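Local coordinates for protein N-acylglucosamine 2-epimerase (Marinomonas mediterranea, PDB 5X32) that catalyses the reversible isomerization of D-mannose to D-fructose and, less efficiently, acts on D-lyxose, but cannot use D-glucose, at residues A[173-184]-A[195-206]. Numbering follows the deposited sequence.
Sequences QNANMHMCEALM and YLDRAKLLAKNI. With PO4 (phosphate ion), chain C.
Leu183 CD2 approaches the Tyr195 ring obliquely, 3.9 Å from Tyr195 CD1, while Tyr141 meets that ring edge-to-face. The His178 imidazole, met by the rings of Phe117 and Tyr113, is held at its edge: ND1 donates in the ring plane to Glu181 OE1 at 2.9 Å, nearly straight (170°). NE2 donates, less straight, to O3 of a phosphate, probably from the crystallisation liquor, which also bonds Tyr113 OH. With the imidazole gone, as in an alanine here, Glu181 OE1 and the phosphate are each likely to lose a donor. Between the helices no hydrogen bond forms; packing is by knobs into holes. Leu183 enters among Tyr195, Arg198, Ala199 and Leu202, its CB 4.1 Å from Ala199 CB; CG anti to the carbonyl carbon (chi1 -69°) carries CD1 alongside Arg198. Reciprocally, Leu202 sits among Asn176, Met179, Cys180 and Leu183, its CD1 3.8 Å from Met179 CG. Cys180 CA and Ala199 CA come within 4.4 Å, consistent with alanine's small side chain. Axes 8.2 Å apart at 154° define a nearly antiparallel hairpin, as in the family's (alpha/alpha)6 barrel. Helices 112-127 and 133-147 cover Met179, Asn174 touches His251 (catalytic by similarity) on helix 249-265, and Asn176 OD1 accepts from Tyr156 N in strand 155-160.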
ATOM      1  N   GLN A 173      -3.245  10.016  -9.168  1.00 54.87           N
ATOM      2  CA  GLN A 173      -3.576   8.615  -9.334  1.00 56.54           C
ATOM      3  C   GLN A 173      -3.547   7.850  -8.004  1.00 52.46           C
ATOM      4  O   GLN A 173      -4.320   6.915  -7.788  1.00 51.88           O
ATOM      5  CB  GLN A 173      -2.594   7.979 -10.316  1.00 60.80           C
ATOM      6  CG  GLN A 173      -2.642   6.484 -10.286  1.00 58.95           C
ATOM      7  CD  GLN A 173      -1.582   5.888  -9.409  1.00 55.78           C
ATOM      8  OE1 GLN A 173      -0.547   6.497  -9.146  1.00 62.43           O
ATOM      9  NE2 GLN A 173      -1.842   4.695  -8.929  1.00 56.57           N
ATOM     10  N   ASN A 174      -2.626   8.246  -7.132  1.00 56.60           N
ATOM     11  CA  ASN A 174      -2.311   7.530  -5.893  1.00 56.73           C
ATOM     12  C   ASN A 174      -3.486   7.251  -4.954  1.00 54.66           C
ATOM     13  O   ASN A 174      -3.702   6.111  -4.470  1.00 50.52           O
ATOM     14  CB  ASN A 174      -1.265   8.326  -5.135  1.00 65.43           C
ATOM     15  CG  ASN A 174       0.002   7.559  -4.958  1.00 70.88           C
ATOM     16  OD1 ASN A 174       0.022   6.346  -5.157  1.00 71.00           O
ATOM     17  ND2 ASN A 174       1.082   8.252  -4.605  1.00 81.03           N
ATOM     18  N   ALA A 175      -4.244   8.306  -4.695  1.00 48.96           N
ATOM     19  CA  ALA A 175      -5.390   8.183  -3.828  1.00 57.36           C
ATOM     20  C   ALA A 175      -6.370   7.187  -4.453  1.00 55.05           C
ATOM     21  O   ALA A 175      -6.945   6.350  -3.762  1.00 51.54           O
ATOM     22  CB  ALA A 175      -6.050   9.555  -3.588  1.00 49.77           C
ATOM     23  N   ASN A 176      -6.530   7.246  -5.768  1.00 49.32           N
ATOM     24  CA  ASN A 176      -7.444   6.313  -6.426  1.00 52.50           C
ATOM     25  C   ASN A 176      -6.952   4.866  -6.430  1.00 49.33           C
ATOM     26  O   ASN A 176      -7.745   3.928  -6.314  1.00 49.60           O
ATOM     27  CB  ASN A 176      -7.749   6.810  -7.833  1.00 48.70           C
ATOM     28  CG  ASN A 176      -8.436   8.160  -7.811  1.00 52.75           C
ATOM     29  OD1 ASN A 176      -9.605   8.259  -7.438  1.00 57.33           O
ATOM     30  ND2 ASN A 176      -7.713   9.208  -8.185  1.00 54.36           N
ATOM     31  N   MET A 177      -5.647   4.678  -6.525  1.00 45.33           N
ATOM     32  CA  MET A 177      -5.101   3.333  -6.438  1.00 51.70           C
ATOM     33  C   MET A 177      -5.405   2.706  -5.082  1.00 51.12           C
ATOM     34  O   MET A 177      -6.032   1.631  -4.973  1.00 50.77           O
ATOM     35  CB  MET A 177      -3.599   3.363  -6.670  1.00 55.07           C
ATOM     36  CG  MET A 177      -2.958   1.997  -6.843  1.00 56.49           C
ATOM     37  SD  MET A 177      -1.159   2.117  -7.017  1.00 65.74           S
ATOM     38  CE  MET A 177      -0.744   2.900  -5.446  1.00 58.35           C
ATOM     39  N   HIS A 178      -4.990   3.397  -4.031  1.00 56.81           N
ATOM     40  CA  HIS A 178      -5.184   2.834  -2.695  1.00 53.03           C
ATOM     41  C   HIS A 178      -6.664   2.767  -2.345  1.00 56.34           C
ATOM     42  O   HIS A 178      -7.103   1.902  -1.571  1.00 53.90           O
ATOM     43  CB  HIS A 178      -4.391   3.641  -1.690  1.00 49.44           C
ATOM     44  CG  HIS A 178      -2.949   3.262  -1.653  1.00 54.29           C
ATOM     45  ND1 HIS A 178      -2.527   2.000  -1.291  1.00 58.12           N
ATOM     46  CD2 HIS A 178      -1.838   3.943  -2.016  1.00 56.25           C
ATOM     47  CE1 HIS A 178      -1.209   1.940  -1.375  1.00 57.38           C
ATOM     48  NE2 HIS A 178      -0.766   3.106  -1.815  1.00 61.12           N
ATOM     49  N   MET A 179      -7.434   3.678  -2.928  1.00 46.93           N
ATOM     50  CA  MET A 179      -8.860   3.650  -2.747  1.00 47.75           C
ATOM     51  C   MET A 179      -9.455   2.380  -3.326  1.00 53.90           C
ATOM     52  O   MET A 179     -10.239   1.707  -2.654  1.00 57.78           O
ATOM     53  CB  MET A 179      -9.489   4.880  -3.378  1.00 57.60           C
ATOM     54  CG  MET A 179     -10.915   5.090  -2.960  1.00 62.86           C
ATOM     55  SD  MET A 179     -11.053   5.350  -1.187  1.00 70.25           S
ATOM     56  CE  MET A 179     -12.693   4.649  -0.966  1.00 63.78           C
ATOM     57  N   CYS A 180      -9.014   2.026  -4.536  1.00 51.95           N
ATOM     58  CA  CYS A 180      -9.438   0.806  -5.202  1.00 49.69           C
ATOM     59  C   CYS A 180      -9.135  -0.405  -4.359  1.00 50.14           C
ATOM     60  O   CYS A 180     -10.005  -1.261  -4.118  1.00 53.77           O
ATOM     61  CB  CYS A 180      -8.731   0.681  -6.556  1.00 53.33           C
ATOM     62  SG  CYS A 180      -8.818  -0.975  -7.304  1.00 55.05           S
ATOM     63  N   GLU A 181      -7.911  -0.436  -3.850  1.00 51.98           N
ATOM     64  CA  GLU A 181      -7.487  -1.520  -2.978  1.00 52.35           C
ATOM     65  C   GLU A 181      -8.348  -1.649  -1.724  1.00 59.70           C
ATOM     66  O   GLU A 181      -8.804  -2.756  -1.352  1.00 62.49           O
ATOM     67  CB  GLU A 181      -6.056  -1.276  -2.559  1.00 55.25           C
ATOM     68  CG  GLU A 181      -5.614  -2.131  -1.408  1.00 59.82           C
ATOM     69  CD  GLU A 181      -4.412  -1.542  -0.685  1.00 67.93           C
ATOM     70  OE1 GLU A 181      -4.192  -0.305  -0.779  1.00 70.25           O
ATOM     71  OE2 GLU A 181      -3.695  -2.322  -0.011  1.00 68.05           O
ATOM     72  N   ALA A 182      -8.605  -0.496  -1.105  1.00 54.86           N
ATOM     73  CA  ALA A 182      -9.329  -0.444   0.147  1.00 57.09           C
ATOM     74  C   ALA A 182     -10.725  -0.972  -0.068  1.00 59.24           C
ATOM     75  O   ALA A 182     -11.229  -1.777   0.727  1.00 58.14           O
ATOM     76  CB  ALA A 182      -9.371   0.985   0.684  1.00 57.28           C
ATOM     77  N   LEU A 183     -11.329  -0.554  -1.174  1.00 55.12           N
ATOM     78  CA  LEU A 183     -12.695  -0.961  -1.486  1.00 60.05           C
ATOM     79  C   LEU A 183     -12.792  -2.454  -1.810  1.00 66.94           C
ATOM     80  O   LEU A 183     -13.834  -3.064  -1.529  1.00 67.05           O
ATOM     81  CB  LEU A 183     -13.248  -0.129  -2.628  1.00 60.80           C
ATOM     82  CG  LEU A 183     -13.469   1.318  -2.197  1.00 64.57           C
ATOM     83  CD1 LEU A 183     -13.817   2.159  -3.396  1.00 61.27           C
ATOM     84  CD2 LEU A 183     -14.562   1.404  -1.156  1.00 61.97           C
ATOM     85  N   MET A 184     -11.740  -3.047  -2.397  1.00 54.48           N
ATOM     86  CA  MET A 184     -11.721  -4.513  -2.490  1.00 53.82           C
ATOM     87  C   MET A 184     -11.692  -5.184  -1.109  1.00 62.40           C
ATOM     88  O   MET A 184     -12.369  -6.200  -0.877  1.00 60.06           O
ATOM     89  CB  MET A 184     -10.529  -4.995  -3.292  1.00 54.78           C
ATOM     90  CG  MET A 184     -10.690  -4.791  -4.778  1.00 65.14           C
ATOM     91  SD  MET A 184      -9.204  -5.261  -5.656  1.00 67.33           S
ATOM     92  CE  MET A 184      -9.213  -6.976  -5.243  1.00 52.18           C
ATOM     93  N   TYR A 195     -19.133  -1.629  -3.164  1.00 62.99           N
ATOM     94  CA  TYR A 195     -17.726  -1.376  -3.030  1.00 64.79           C
ATOM     95  C   TYR A 195     -16.920  -1.977  -4.169  1.00 69.41           C
ATOM     96  O   TYR A 195     -16.071  -1.305  -4.760  1.00 66.28           O
ATOM     97  CB  TYR A 195     -17.255  -1.924  -1.696  1.00 64.17           C
ATOM     98  CG  TYR A 195     -17.922  -1.292  -0.497  1.00 65.05           C
ATOM     99  CD1 TYR A 195     -18.175   0.074  -0.460  1.00 63.49           C
ATOM    100  CD2 TYR A 195     -18.284  -2.059   0.606  1.00 63.53           C
ATOM    101  CE1 TYR A 195     -18.765   0.657   0.639  1.00 62.84           C
ATOM    102  CE2 TYR A 195     -18.872  -1.485   1.708  1.00 62.36           C
ATOM    103  CZ  TYR A 195     -19.110  -0.125   1.724  1.00 64.47           C
ATOM    104  OH  TYR A 195     -19.689   0.457   2.831  1.00 66.23           O
ATOM    105  N   LEU A 196     -17.208  -3.234  -4.494  1.00 70.26           N
ATOM    106  CA  LEU A 196     -16.534  -3.894  -5.602  1.00 64.18           C
ATOM    107  C   LEU A 196     -16.803  -3.127  -6.884  1.00 66.00           C
ATOM    108  O   LEU A 196     -15.905  -2.993  -7.725  1.00 68.54           O
ATOM    109  CB  LEU A 196     -16.968  -5.355  -5.723  1.00 62.01           C
ATOM    110  CG  LEU A 196     -16.350  -6.146  -6.877  1.00 71.68           C
ATOM    111  CD1 LEU A 196     -14.838  -6.046  -6.857  1.00 73.21           C
ATOM    112  CD2 LEU A 196     -16.766  -7.607  -6.791  1.00 74.49           C
ATOM    113  N   ASP A 197     -18.016  -2.596  -7.036  1.00 61.63           N
ATOM    114  CA  ASP A 197     -18.326  -1.860  -8.259  1.00 65.68           C
ATOM    115  C   ASP A 197     -17.513  -0.563  -8.340  1.00 66.47           C
ATOM    116  O   ASP A 197     -17.002  -0.181  -9.415  1.00 64.63           O
ATOM    117  CB  ASP A 197     -19.820  -1.565  -8.342  1.00 69.08           C
ATOM    118  CG  ASP A 197     -20.645  -2.816  -8.625  1.00 82.74           C
ATOM    119  OD1 ASP A 197     -20.062  -3.829  -9.079  1.00 81.16           O
ATOM    120  OD2 ASP A 197     -21.871  -2.800  -8.355  1.00 87.24           O
ATOM    121  N   ARG A 198     -17.324   0.084  -7.198  1.00 65.66           N
ATOM    122  CA  ARG A 198     -16.520   1.303  -7.198  1.00 68.97           C
ATOM    123  C   ARG A 198     -15.032   0.958  -7.475  1.00 68.41           C
ATOM    124  O   ARG A 198     -14.340   1.662  -8.228  1.00 60.65           O
ATOM    125  CB  ARG A 198     -16.698   2.057  -5.875  1.00 60.60           C
ATOM    126  CG  ARG A 198     -15.920   3.344  -5.778  1.00 64.19           C
ATOM    127  CD  ARG A 198     -16.176   4.270  -6.945  1.00 68.01           C
ATOM    128  NE  ARG A 198     -17.587   4.612  -7.112  1.00 71.33           N
ATOM    129  CZ  ARG A 198     -18.170   5.658  -6.532  1.00 75.56           C
ATOM    130  NH1 ARG A 198     -17.479   6.455  -5.730  1.00 73.26           N
ATOM    131  NH2 ARG A 198     -19.452   5.903  -6.731  1.00 74.99           N
ATOM    132  N   ALA A 199     -14.549  -0.134  -6.883  1.00 65.34           N
ATOM    133  CA  ALA A 199     -13.176  -0.551  -7.112  1.00 60.72           C
ATOM    134  C   ALA A 199     -12.960  -0.785  -8.588  1.00 62.21           C
ATOM    135  O   ALA A 199     -11.980  -0.299  -9.156  1.00 60.26           O
ATOM    136  CB  ALA A 199     -12.842  -1.809  -6.326  1.00 60.22           C
ATOM    137  N   LYS A 200     -13.893  -1.477  -9.235  1.00 62.90           N
ATOM    138  CA  LYS A 200     -13.701  -1.754 -10.657  1.00 60.62           C
ATOM    139  C   LYS A 200     -13.779  -0.505 -11.528  1.00 57.46           C
ATOM    140  O   LYS A 200     -13.075  -0.405 -12.550  1.00 57.33           O
ATOM    141  CB  LYS A 200     -14.695  -2.807 -11.125  1.00 54.99           C
ATOM    142  CG  LYS A 200     -14.678  -4.046 -10.256  1.00 63.63           C
ATOM    143  CD  LYS A 200     -15.613  -5.105 -10.789  1.00 70.41           C
ATOM    144  CE  LYS A 200     -15.556  -5.128 -12.300  1.00 61.15           C
ATOM    145  NZ  LYS A 200     -15.988  -6.426 -12.859  1.00 67.48           N
ATOM    146  N   LEU A 201     -14.603   0.454 -11.114  1.00 58.78           N
ATOM    147  CA  LEU A 201     -14.702   1.720 -11.843  1.00 59.48           C
ATOM    148  C   LEU A 201     -13.396   2.521 -11.756  1.00 61.04           C
ATOM    149  O   LEU A 201     -12.934   3.098 -12.749  1.00 55.85           O
ATOM    150  CB  LEU A 201     -15.868   2.553 -11.313  1.00 61.19           C
ATOM    151  CG  LEU A 201     -16.100   3.920 -11.969  1.00 63.69           C
ATOM    152  CD1 LEU A 201     -16.142   3.830 -13.476  1.00 50.92           C
ATOM    153  CD2 LEU A 201     -17.355   4.598 -11.424  1.00 61.75           C
ATOM    154  N   LEU A 202     -12.814   2.555 -10.558  1.00 62.21           N
ATOM    155  CA  LEU A 202     -11.542   3.226 -10.331  1.00 57.77           C
ATOM    156  C   LEU A 202     -10.451   2.550 -11.154  1.00 59.51           C
ATOM    157  O   LEU A 202      -9.635   3.214 -11.821  1.00 56.25           O
ATOM    158  CB  LEU A 202     -11.195   3.217  -8.842  1.00 56.76           C
ATOM    159  CG  LEU A 202     -12.147   4.038  -7.977  1.00 58.90           C
ATOM    160  CD1 LEU A 202     -11.861   3.883  -6.491  1.00 57.54           C
ATOM    161  CD2 LEU A 202     -12.065   5.495  -8.395  1.00 61.94           C
ATOM    162  N   ALA A 203     -10.443   1.220 -11.091  1.00 59.97           N
ATOM    163  CA  ALA A 203      -9.500   0.424 -11.866  1.00 58.64           C
ATOM    164  C   ALA A 203      -9.586   0.799 -13.330  1.00 58.66           C
ATOM    165  O   ALA A 203      -8.566   1.111 -13.937  1.00 58.57           O
ATOM    166  CB  ALA A 203      -9.764  -1.070 -11.685  1.00 58.42           C
ATOM    167  N   LYS A 204     -10.804   0.809 -13.881  1.00 56.85           N
ATOM    168  CA  LYS A 204     -10.997   1.142 -15.295  1.00 61.28           C
ATOM    169  C   LYS A 204     -10.497   2.546 -15.604  1.00 62.85           C
ATOM    170  O   LYS A 204      -9.815   2.771 -16.620  1.00 58.05           O
ATOM    171  CB  LYS A 204     -12.465   1.025 -15.709  1.00 66.31           C
ATOM    172  CG  LYS A 204     -12.706   1.435 -17.172  1.00 59.77           C
ATOM    173  CD  LYS A 204     -13.789   0.619 -17.851  1.00 63.61           C
ATOM    174  CE  LYS A 204     -13.218  -0.659 -18.439  1.00 73.02           C
ATOM    175  NZ  LYS A 204     -14.221  -1.706 -18.755  1.00 73.45           N
ATOM    176  N   ASN A 205     -10.903   3.499 -14.766  1.00 55.53           N
ATOM    177  CA  ASN A 205     -10.587   4.901 -15.000  1.00 58.85           C
ATOM    178  C   ASN A 205      -9.120   5.276 -14.931  1.00 62.09           C
ATOM    179  O   ASN A 205      -8.662   6.171 -15.658  1.00 64.50           O
ATOM    180  CB  ASN A 205     -11.384   5.762 -14.043  1.00 58.34           C
ATOM    181  CG  ASN A 205     -12.768   5.983 -14.550  1.00 64.82           C
ATOM    182  OD1 ASN A 205     -12.935   6.210 -15.749  1.00 57.99           O
ATOM    183  ND2 ASN A 205     -13.773   5.905 -13.675  1.00 65.57           N
ATOM    184  N   ILE A 206      -8.375   4.569 -14.091  1.00 55.91           N
ATOM    185  CA  ILE A 206      -6.967   4.873 -13.932  1.00 54.46           C
ATOM    186  C   ILE A 206      -6.180   4.060 -14.957  1.00 56.64           C
ATOM    187  O   ILE A 206      -5.371   4.606 -15.722  1.00 53.42           O
ATOM    188  CB  ILE A 206      -6.484   4.576 -12.494  1.00 58.06           C
ATOM    189  CG1 ILE A 206      -7.174   5.512 -11.505  1.00 54.61           C
ATOM    190  CG2 ILE A 206      -4.985   4.741 -12.398  1.00 52.97           C
ATOM    191  CD1 ILE A 206      -6.770   6.945 -11.687  1.00 59.00           C
TER
HETATM  192  P   PO4 C 401       2.196   4.387  -2.244  1.00 84.04           P
HETATM  193  O1  PO4 C 401       1.383   5.417  -2.998  1.00 72.41           O
HETATM  194  O2  PO4 C 401       3.675   4.692  -2.421  1.00 73.69           O
HETATM  195  O3  PO4 C 401       1.946   2.968  -2.727  1.00 69.96           O
HETATM  196  O4  PO4 C 401       1.765   4.485  -0.801  1.00 72.61           O